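Fatty acid synthase 1, isoform A (Drosophila melanogaster, PDB 6FN6) probably makes long-chain saturated fatty acids from acetyl-CoA, malonyl-CoA and NADPH, this chain being its dehydratase, enoylreductase and ketoreductase region. Local coordinates at residues 122-135 and 149-161. Sequence-based numbering, arbitrary orientation.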
loop_
_atom_site.group_PDB
_atom_site.type_symbol
_atom_site.label_atom_id
_atom_site.label_comp_id
_atom_site.label_asym_id
_atom_site.label_seq_id
_atom_site.Cartn_x
_atom_site.Cartn_y
_atom_site.Cartn_z
ATOM N N PRO A 122 20.299 -23.649 25.951
ATOM C CA PRO A 122 21.503 -23.173 25.256
ATOM C C PRO A 122 22.090 -24.200 24.296
ATOM O O PRO A 122 22.034 -25.397 24.568
ATOM C CB PRO A 122 22.481 -22.887 26.401
ATOM C CG PRO A 122 21.624 -22.630 27.584
ATOM C CD PRO A 122 20.422 -23.515 27.414
ATOM N N SER A 123 22.639 -23.724 23.183
ATOM C CA SER A 123 23.280 -24.596 22.206
ATOM C C SER A 123 24.620 -25.093 22.735
ATOM O O SER A 123 25.406 -24.320 23.280
ATOM C CB SER A 123 23.479 -23.862 20.879
ATOM O OG SER A 123 24.091 -24.704 19.917
ATOM N N ALA A 124 24.865 -26.389 22.577
ATOM C CA ALA A 124 26.101 -27.004 23.040
ATOM C C ALA A 124 26.892 -27.584 21.869
ATOM O O ALA A 124 27.710 -28.484 22.047
ATOM C CB ALA A 124 25.796 -28.081 24.063
ATOM N N VAL A 125 26.638 -27.069 20.671
ATOM C CA VAL A 125 27.310 -27.539 19.466
ATOM C C VAL A 125 28.774 -27.125 19.493
ATOM O O VAL A 125 29.636 -27.834 18.977
ATOM C CB VAL A 125 26.604 -27.021 18.195
ATOM C CG1 VAL A 125 27.366 -27.433 16.939
ATOM C CG2 VAL A 125 25.183 -27.547 18.139
ATOM N N ALA A 126 29.038 -25.955 20.059
ATOM C CA ALA A 126 30.399 -25.461 20.214
ATOM C C ALA A 126 30.476 -24.633 21.492
ATOM O O ALA A 126 29.449 -24.318 22.092
ATOM C CB ALA A 126 30.820 -24.643 19.007
ATOM N N LYS A 127 31.689 -24.279 21.906
ATOM C CA LYS A 127 31.872 -23.523 23.139
ATOM C C LYS A 127 31.087 -22.218 23.077
ATOM O O LYS A 127 30.921 -21.637 22.008
ATOM C CB LYS A 127 33.357 -23.238 23.389
ATOM C CG LYS A 127 33.633 -22.573 24.734
ATOM C CD LYS A 127 35.109 -22.611 25.116
ATOM C CE LYS A 127 35.303 -22.212 26.570
ATOM N NZ LYS A 127 36.675 -22.509 27.055
ATOM N N GLU A 128 30.595 -21.772 24.229
ATOM C CA GLU A 128 29.872 -20.510 24.305
ATOM C C GLU A 128 30.840 -19.352 24.121
ATOM O O GLU A 128 32.046 -19.494 24.330
ATOM C CB GLU A 128 29.129 -20.377 25.640
ATOM C CG GLU A 128 29.995 -19.964 26.827
ATOM C CD GLU A 128 29.172 -19.671 28.069
ATOM O OE1 GLU A 128 29.713 -19.050 29.011
ATOM O OE2 GLU A 128 27.979 -20.050 28.099
ATOM N N LEU A 129 30.304 -18.206 23.724
ATOM C CA LEU A 129 31.115 -17.019 23.522
ATOM C C LEU A 129 31.127 -16.174 24.788
ATOM O O LEU A 129 30.092 -15.979 25.425
ATOM C CB LEU A 129 30.589 -16.193 22.346
ATOM C CG LEU A 129 30.411 -16.915 21.010
ATOM C CD1 LEU A 129 29.676 -16.025 20.012
ATOM C CD2 LEU A 129 31.752 -17.333 20.453
ATOM N N GLY A 130 32.308 -15.693 25.159
ATOM C CA GLY A 130 32.431 -14.733 26.237
ATOM C C GLY A 130 32.277 -13.321 25.713
ATOM O O GLY A 130 32.158 -13.110 24.507
ATOM N N THR A 131 32.295 -12.347 26.616
ATOM C CA THR A 131 32.158 -10.954 26.219
ATOM C C THR A 131 33.227 -10.564 25.199
ATOM O O THR A 131 32.937 -9.872 24.227
ATOM C CB THR A 131 32.241 -10.008 27.438
ATOM O OG1 THR A 131 32.234 -8.648 26.992
ATOM C CG2 THR A 131 33.504 -10.267 28.260
ATOM N N ASN A 132 34.452 -11.033 25.400
ATOM C CA ASN A 132 35.551 -10.689 24.503
ATOM C C ASN A 132 35.433 -11.418 23.167
ATOM O O ASN A 132 35.774 -10.865 22.122
ATOM C CB ASN A 132 36.895 -11.004 25.162
ATOM C CG ASN A 132 37.214 -10.065 26.309
ATOM O OD1 ASN A 132 36.912 -8.870 26.252
ATOM N ND2 ASN A 132 37.826 -10.600 27.361
ATOM N N ASP A 133 34.954 -12.658 23.203
ATOM C CA ASP A 133 34.718 -13.417 21.978
ATOM C C ASP A 133 33.683 -12.716 21.107
ATOM O O ASP A 133 33.875 -12.550 19.905
ATOM C CB ASP A 133 34.242 -14.837 22.294
ATOM C CG ASP A 133 35.263 -15.635 23.072
ATOM O OD1 ASP A 133 36.474 -15.471 22.810
ATOM O OD2 ASP A 133 34.852 -16.432 23.941
ATOM N N VAL A 134 32.579 -12.317 21.730
ATOM C CA VAL A 134 31.477 -11.679 21.024
ATOM C C VAL A 134 31.942 -10.424 20.300
ATOM O O VAL A 134 31.641 -10.232 19.125
ATOM C CB VAL A 134 30.326 -11.354 21.995
ATOM C CG1 VAL A 134 29.326 -10.393 21.358
ATOM C CG2 VAL A 134 29.638 -12.626 22.444
ATOM N N TYR A 135 32.662 -9.560 21.004
ATOM C CA TYR A 135 32.986 -8.251 20.461
ATOM C C TYR A 135 34.224 -8.296 19.568
ATOM O O TYR A 135 34.485 -7.360 18.813
ATOM C CB TYR A 135 33.152 -7.239 21.597
ATOM C CG TYR A 135 31.816 -6.873 22.203
ATOM C CD1 TYR A 135 30.963 -5.986 21.559
ATOM C CD2 TYR A 135 31.392 -7.436 23.397
ATOM C CE1 TYR A 135 29.733 -5.662 22.095
ATOM C CE2 TYR A 135 30.168 -7.117 23.941
ATOM C CZ TYR A 135 29.339 -6.234 23.284
ATOM O OH TYR A 135 28.117 -5.908 23.827
ATOM N N PHE A 149 28.137 0.015 26.053
ATOM C CA PHE A 149 27.568 -0.641 24.879
ATOM C C PHE A 149 28.198 -2.014 24.669
ATOM O O PHE A 149 27.755 -2.783 23.816
ATOM C CB PHE A 149 27.749 0.222 23.627
ATOM C CG PHE A 149 26.732 1.323 23.494
ATOM C CD1 PHE A 149 25.543 1.102 22.820
ATOM C CD2 PHE A 149 26.963 2.573 24.041
ATOM C CE1 PHE A 149 24.601 2.106 22.693
ATOM C CE2 PHE A 149 26.026 3.581 23.917
ATOM C CZ PHE A 149 24.843 3.347 23.243
ATOM N N ARG A 150 29.242 -2.315 25.435
ATOM C CA ARG A 150 29.800 -3.660 25.455
ATOM C C ARG A 150 29.078 -4.469 26.531
ATOM O O ARG A 150 29.697 -4.967 27.470
ATOM C CB ARG A 150 31.310 -3.624 25.711
ATOM C CG ARG A 150 32.136 -3.357 24.458
ATOM C CD ARG A 150 33.611 -3.179 24.780
ATOM N NE ARG A 150 34.222 -4.395 25.311
ATOM C CZ ARG A 150 34.990 -5.227 24.609
ATOM N NH1 ARG A 150 35.254 -4.998 23.327
ATOM N NH2 ARG A 150 35.499 -6.301 25.195
ATOM N N GLY A 151 27.762 -4.597 26.378
ATOM C CA GLY A 151 26.915 -5.150 27.420
ATOM C C GLY A 151 26.549 -6.616 27.283
ATOM O O GLY A 151 25.862 -7.165 28.146
ATOM N N ILE A 152 26.980 -7.248 26.198
ATOM C CA ILE A 152 26.789 -8.687 26.048
ATOM C C ILE A 152 27.838 -9.416 26.880
ATOM O O ILE A 152 28.998 -9.521 26.483
ATOM C CB ILE A 152 26.861 -9.120 24.575
ATOM C CG1 ILE A 152 25.773 -8.410 23.764
ATOM C CG2 ILE A 152 26.711 -10.635 24.463
ATOM C CD1 ILE A 152 25.857 -8.638 22.262
ATOM N N VAL A 153 27.419 -9.911 28.039
ATOM C CA VAL A 153 28.299 -10.676 28.915
ATOM C C VAL A 153 28.503 -12.080 28.355
ATOM O O VAL A 153 29.595 -12.641 28.452
ATOM C CB VAL A 153 27.754 -10.746 30.359
ATOM C CG1 VAL A 153 27.844 -9.379 31.027
ATOM C CG2 VAL A 153 26.325 -11.253 30.380
ATOM N N ARG A 154 27.449 -12.649 27.777
ATOM C CA ARG A 154 27.478 -14.042 27.346
ATOM C C ARG A 154 26.543 -14.343 26.174
ATOM O O ARG A 154 25.494 -13.719 26.018
ATOM C CB ARG A 154 27.116 -14.934 28.535
ATOM C CG ARG A 154 27.283 -16.427 28.304
ATOM C CD ARG A 154 27.329 -17.199 29.620
ATOM N NE ARG A 154 28.453 -16.789 30.465
ATOM C CZ ARG A 154 28.361 -16.002 31.536
ATOM N NH1 ARG A 154 27.191 -15.506 31.925
ATOM N NH2 ARG A 154 29.456 -15.704 32.221
ATOM N N SER A 155 26.951 -15.302 25.349
ATOM C CA SER A 155 26.135 -15.792 24.244
ATOM C C SER A 155 26.563 -17.199 23.857
ATOM O O SER A 155 27.747 -17.526 23.900
ATOM C CB SER A 155 26.245 -14.870 23.031
ATOM O OG SER A 155 25.689 -15.485 21.880
ATOM N N ASP A 156 25.605 -18.029 23.464
ATOM C CA ASP A 156 25.930 -19.351 22.951
ATOM C C ASP A 156 26.416 -19.225 21.507
ATOM O O ASP A 156 26.287 -18.168 20.889
ATOM C CB ASP A 156 24.725 -20.292 23.058
ATOM C CG ASP A 156 23.554 -19.854 22.200
ATOM O OD1 ASP A 156 23.506 -18.673 21.794
ATOM O OD2 ASP A 156 22.669 -20.697 21.942
ATOM N N THR A 157 26.985 -20.302 20.981
ATOM C CA THR A 157 27.677 -20.253 19.697
ATOM C C THR A 157 26.778 -19.792 18.545
ATOM O O THR A 157 27.266 -19.220 17.573
ATOM C CB THR A 157 28.287 -21.628 19.338
ATOM O OG1 THR A 157 28.874 -21.570 18.033
ATOM C CG2 THR A 157 27.234 -22.719 19.366
ATOM N N VAL A 158 25.475 -20.040 18.647
ATOM C CA VAL A 158 24.547 -19.640 17.588
ATOM C C VAL A 158 23.741 -18.403 17.972
ATOM O O VAL A 158 22.912 -17.932 17.189
ATOM C CB VAL A 158 23.589 -20.791 17.219
ATOM C CG1 VAL A 158 24.365 -21.955 16.617
ATOM C CG2 VAL A 158 22.779 -21.239 18.439
ATOM N N ALA A 159 23.993 -17.868 19.163
ATOM C CA ALA A 159 23.283 -16.683 19.636
ATOM C C ALA A 159 21.771 -16.915 19.658
ATOM O O ALA A 159 20.998 -16.104 19.150
ATOM C CB ALA A 159 23.621 -15.481 18.768
ATOM N N SER A 160 21.360 -18.036 20.243
ATOM C CA SER A 160 19.949 -18.317 20.458
ATOM C C SER A 160 19.572 -17.904 21.874
ATOM O O SER A 160 18.439 -17.504 22.141
ATOM C CB SER A 160 19.645 -19.797 20.228
ATOM O OG SER A 160 20.315 -20.607 21.175
ATOM N N THR A 161 20.537 -18.012 22.780
ATOM C CA THR A 161 20.368 -17.552 24.151
ATOM C C THR A 161 21.641 -16.841 24.604
ATOM O O THR A 161 22.708 -17.037 24.022
ATOM C CB THR A 161 20.042 -18.713 25.110
ATOM O OG1 THR A 161 19.761 -18.192 26.415
ATOM C CG2 THR A 161 21.202 -19.691 25.193
HETATM O O HOH W 1 31.705 -21.058 19.609
#
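Tyr135 lies against the backbone at Arg150, and its ring is held on both faces and at the hydroxyl. Arg150 CG stands 4.0 Å from the Tyr135 ring centroid, almost over the centre, a CH-pi contact on one face; Val134 CG1 covers the opposite face nearer the rim. Beyond CG, bent at chi3, the Arg150 chain continues along the ring, opposite in direction to the tyrosine side chain, and brings NH1 3.5 Å from Tyr135 CB. Its guanidinium is tilted 30° to the ring plane. At the phenol end, Ile152 N donates almost straight to Tyr135 OH (3.0 Å, 169°) from the ring's edge, in its plane, while Gln179 of helix 170-183 is a further partner of the hydroxyl. A phenylalanine here would probably keep the CH-pi contact with Arg150 but leave the Ile152 N-H and Gln179 without their shared oxygen. Both segments belong to the dehydratase's predicted C-terminal hotdog fold, where helix 131-135 crosses strand 152-155 nearly at a right angle; the adjoining Phe149 reaches the predicted catalytic His24 and Asp175. Just before that helix, Leu129 and Ser155 form an antiparallel hydrogen-bonded pair, with Leu129 N to Ser155 O at 2.7 Å. Beside it, Glu128 rises with CG between its backbone N and carbonyl carbon (chi1 79°), then extends to Arg154: OE1 meets NE at 3.0 Å in a salt bridge whose hydrogen bond is weak and bent. Farther along, Asp156 opens a type I turn ending at Ala159; its OD2 accepts Ser123 N at 3.3 Å through the anti lone pair, while Ser160 N and Thr161 N, just after the turn, donate to OD1 and hold the carboxylate at the turn's exit.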